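Local coordinates for porin protein associated with imipenem resistance (Acinetobacter baumannii, PDB 4FUV) that forms an eight-stranded beta-barrel in the outer membrane, probably transports ornithine and imipenem, and is associated with imipenem resistance, at residues 169-175 and 211-216. Numbering follows the deposited sequence.
With C8E ((hydroxyethyloxy)tri(ethyloxy)octane), chain J; C8E ((hydroxyethyloxy)tri(ethyloxy)octane), chain D; C8E ((hydroxyethyloxy)tri(ethyloxy)octane), chain K.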
# COMPACT_ATOMS: atom_id res chain seq x y z
N GLY A 169 19.19 -13.49 -8.11
CA GLY A 169 20.46 -12.98 -8.59
C GLY A 169 20.30 -12.00 -9.74
O GLY A 169 19.23 -11.39 -9.92
N ALA A 170 21.35 -11.86 -10.53
CA ALA A 170 21.27 -10.99 -11.70
C ALA A 170 22.35 -11.34 -12.72
O ALA A 170 23.46 -11.72 -12.35
CB ALA A 170 21.39 -9.51 -11.27
N TYR A 171 21.99 -11.22 -13.99
CA TYR A 171 22.94 -11.36 -15.07
C TYR A 171 23.43 -9.97 -15.45
O TYR A 171 22.63 -9.04 -15.50
CB TYR A 171 22.27 -12.02 -16.29
CG TYR A 171 21.78 -13.44 -16.04
CD1 TYR A 171 22.67 -14.52 -16.09
CD2 TYR A 171 20.45 -13.70 -15.77
CE1 TYR A 171 22.22 -15.83 -15.88
CE2 TYR A 171 20.00 -15.00 -15.54
CZ TYR A 171 20.88 -16.05 -15.61
OH TYR A 171 20.42 -17.34 -15.39
N TYR A 172 24.72 -9.83 -15.69
CA TYR A 172 25.23 -8.61 -16.27
C TYR A 172 25.08 -8.73 -17.77
O TYR A 172 25.84 -9.44 -18.42
CB TYR A 172 26.69 -8.39 -15.90
CG TYR A 172 27.35 -7.25 -16.67
CD1 TYR A 172 26.81 -5.97 -16.68
CD2 TYR A 172 28.52 -7.46 -17.38
CE1 TYR A 172 27.42 -4.93 -17.38
CE2 TYR A 172 29.15 -6.42 -18.08
CZ TYR A 172 28.59 -5.17 -18.08
OH TYR A 172 29.21 -4.16 -18.78
N THR A 173 24.09 -8.03 -18.31
CA THR A 173 23.71 -8.15 -19.72
C THR A 173 24.03 -6.92 -20.55
O THR A 173 24.03 -6.98 -21.78
CB THR A 173 22.20 -8.37 -19.82
OG1 THR A 173 21.54 -7.31 -19.13
CG2 THR A 173 21.83 -9.69 -19.15
N GLY A 174 24.27 -5.79 -19.88
CA GLY A 174 24.27 -4.52 -20.57
C GLY A 174 22.82 -4.14 -20.83
O GLY A 174 21.92 -4.97 -20.64
N ASN A 175 22.57 -2.90 -21.25
CA ASN A 175 21.21 -2.49 -21.55
C ASN A 175 20.57 -3.33 -22.65
O ASN A 175 21.22 -3.67 -23.63
CB ASN A 175 21.16 -1.02 -21.98
CG ASN A 175 21.64 -0.09 -20.89
OD1 ASN A 175 22.82 0.17 -20.78
ND2 ASN A 175 20.71 0.40 -20.09
N TYR A 211 19.69 -0.54 -15.77
CA TYR A 211 19.18 -1.51 -16.73
C TYR A 211 20.27 -2.38 -17.37
O TYR A 211 20.00 -3.12 -18.32
CB TYR A 211 18.33 -0.82 -17.79
CG TYR A 211 17.06 -0.28 -17.21
CD1 TYR A 211 15.96 -1.11 -17.04
CD2 TYR A 211 16.94 1.04 -16.82
CE1 TYR A 211 14.79 -0.64 -16.50
CE2 TYR A 211 15.77 1.53 -16.28
CZ TYR A 211 14.70 0.68 -16.12
OH TYR A 211 13.52 1.14 -15.58
N LYS A 212 21.49 -2.30 -16.85
CA LYS A 212 22.57 -3.12 -17.37
C LYS A 212 22.61 -4.51 -16.74
O LYS A 212 23.44 -5.33 -17.11
CB LYS A 212 23.90 -2.41 -17.20
CG LYS A 212 23.98 -1.16 -18.09
CD LYS A 212 25.16 -0.29 -17.75
CE LYS A 212 25.08 1.03 -18.50
NZ LYS A 212 25.59 0.82 -19.86
N TRP A 213 21.70 -4.75 -15.80
CA TRP A 213 21.55 -6.03 -15.11
C TRP A 213 20.15 -6.57 -15.34
O TRP A 213 19.18 -5.82 -15.29
CB TRP A 213 21.77 -5.84 -13.61
CG TRP A 213 23.11 -5.28 -13.31
CD1 TRP A 213 23.46 -3.95 -13.31
CD2 TRP A 213 24.30 -6.00 -12.99
NE1 TRP A 213 24.79 -3.82 -13.00
CE2 TRP A 213 25.32 -5.06 -12.80
CE3 TRP A 213 24.58 -7.36 -12.83
CZ2 TRP A 213 26.62 -5.43 -12.47
CZ3 TRP A 213 25.87 -7.73 -12.51
CH2 TRP A 213 26.87 -6.77 -12.32
N LEU A 214 20.06 -7.87 -15.59
CA LEU A 214 18.77 -8.55 -15.63
C LEU A 214 18.60 -9.30 -14.31
O LEU A 214 19.29 -10.31 -14.08
CB LEU A 214 18.72 -9.53 -16.81
CG LEU A 214 17.48 -10.42 -16.91
CD1 LEU A 214 16.21 -9.57 -17.11
CD2 LEU A 214 17.60 -11.49 -18.03
N PRO A 215 17.69 -8.82 -13.45
CA PRO A 215 17.45 -9.46 -12.15
C PRO A 215 16.67 -10.75 -12.33
O PRO A 215 15.88 -10.86 -13.27
CB PRO A 215 16.60 -8.42 -11.39
CG PRO A 215 16.63 -7.17 -12.24
CD PRO A 215 16.86 -7.63 -13.64
N VAL A 216 16.89 -11.73 -11.45
CA VAL A 216 16.26 -13.04 -11.58
C VAL A 216 15.71 -13.51 -10.24
O VAL A 216 16.38 -13.41 -9.22
CB VAL A 216 17.27 -14.10 -12.05
CG1 VAL A 216 16.56 -15.42 -12.34
CG2 VAL A 216 18.00 -13.62 -13.28
C8 C8E J . 23.51 -9.88 -7.30
O9 C8E J . 22.17 -10.15 -6.94
C10 C8E J . 21.97 -10.04 -5.54
C11 C8E J . 20.53 -9.62 -5.26
O18 C8E J . 20.86 -5.36 -9.94
C19 C8E J . 21.98 -4.70 -9.40
C20 C8E J . 22.90 -5.78 -8.86
O21 C8E J . 23.98 -5.89 -9.76
C1 C8E D . 10.96 -16.02 -4.28
C2 C8E D . 12.26 -15.53 -4.92
C3 C8E D . 12.04 -14.20 -5.62
C5 C8E D . 13.35 -10.99 -8.55
C6 C8E D . 13.73 -9.79 -9.41
C7 C8E D . 12.53 -9.21 -10.16
C8 C8E D . 12.34 -9.81 -11.55
O9 C8E D . 12.14 -8.80 -12.52
C10 C8E D . 12.35 -9.29 -13.83
C11 C8E D . 11.82 -8.32 -14.89
O12 C8E D . 12.87 -7.51 -15.37
C13 C8E D . 12.71 -7.06 -16.70
C14 C8E D . 13.95 -6.26 -17.05
O15 C8E D . 14.54 -5.87 -15.83
C16 C8E D . 14.81 -4.49 -15.72
C17 C8E D . 15.85 -4.27 -14.62
O18 C8E D . 15.29 -3.45 -13.62
C8 C8E K . 29.46 -10.44 -12.55
O9 C8E K . 30.01 -9.18 -12.93
C10 C8E K . 30.91 -9.29 -14.03
C11 C8E K . 31.47 -7.92 -14.38
O12 C8E K . 32.72 -8.08 -15.02
C13 C8E K . 32.57 -8.35 -16.41
O15 C8E K . 31.87 -9.63 -19.24
C16 C8E K . 30.96 -10.03 -20.26
C17 C8E K . 29.63 -9.36 -19.95
O18 C8E K . 28.83 -9.31 -21.12
C19 C8E K . 27.82 -8.32 -21.00
C20 C8E K . 28.41 -6.95 -21.33
O21 C8E K . 27.61 -6.28 -22.29
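Gly169 to Tyr172 and Trp213 to Val216 run antiparallel, with Gly169–Val216 and Tyr171–Leu214 as hydrogen-bonded pairs. Leu214 N donates to Tyr171 O at 2.8 Å, in the carbonyl plane. Past the ladder, Lys212 O is gripped twice from one face of its plane, by Thr173 N at 3.0 Å and Gly174 N at 2.9 Å. Thr173 OG1 donates a hydrogen bond to Gly174 O within the same turn. Tyr172 and Trp213 share the face that meets detergent. CB of Tyr172 lies over the indole, 4.0 Å from the centroid of the six-membered ring, a CH-pi contact. The tyrosine ring itself is oblique, its plane at 47° to the indole. O21 of the C8E of chain J lies over the opposite face of the indole, and the C8E of chain K packs against the ring of Tyr172. Tyr171 and Val216 point to the barrel interior, where CE2 of Tyr171 meets CG2 of Val216 at 3.3 Å. Lys212 bends at its last torsion (chi4 -82°), and NZ donates a hydrogen bond of 3.0 Å to Asn175 OD1, nearly in line with its C=O bond. Asn175 ND2 is held by Ile205 O and Asp208 O, tying the turn to the end of helix 194-207. Strand 147-154 flanks strand 162-172, while Tyr171 and Leu214 reach inward to strand 95-114.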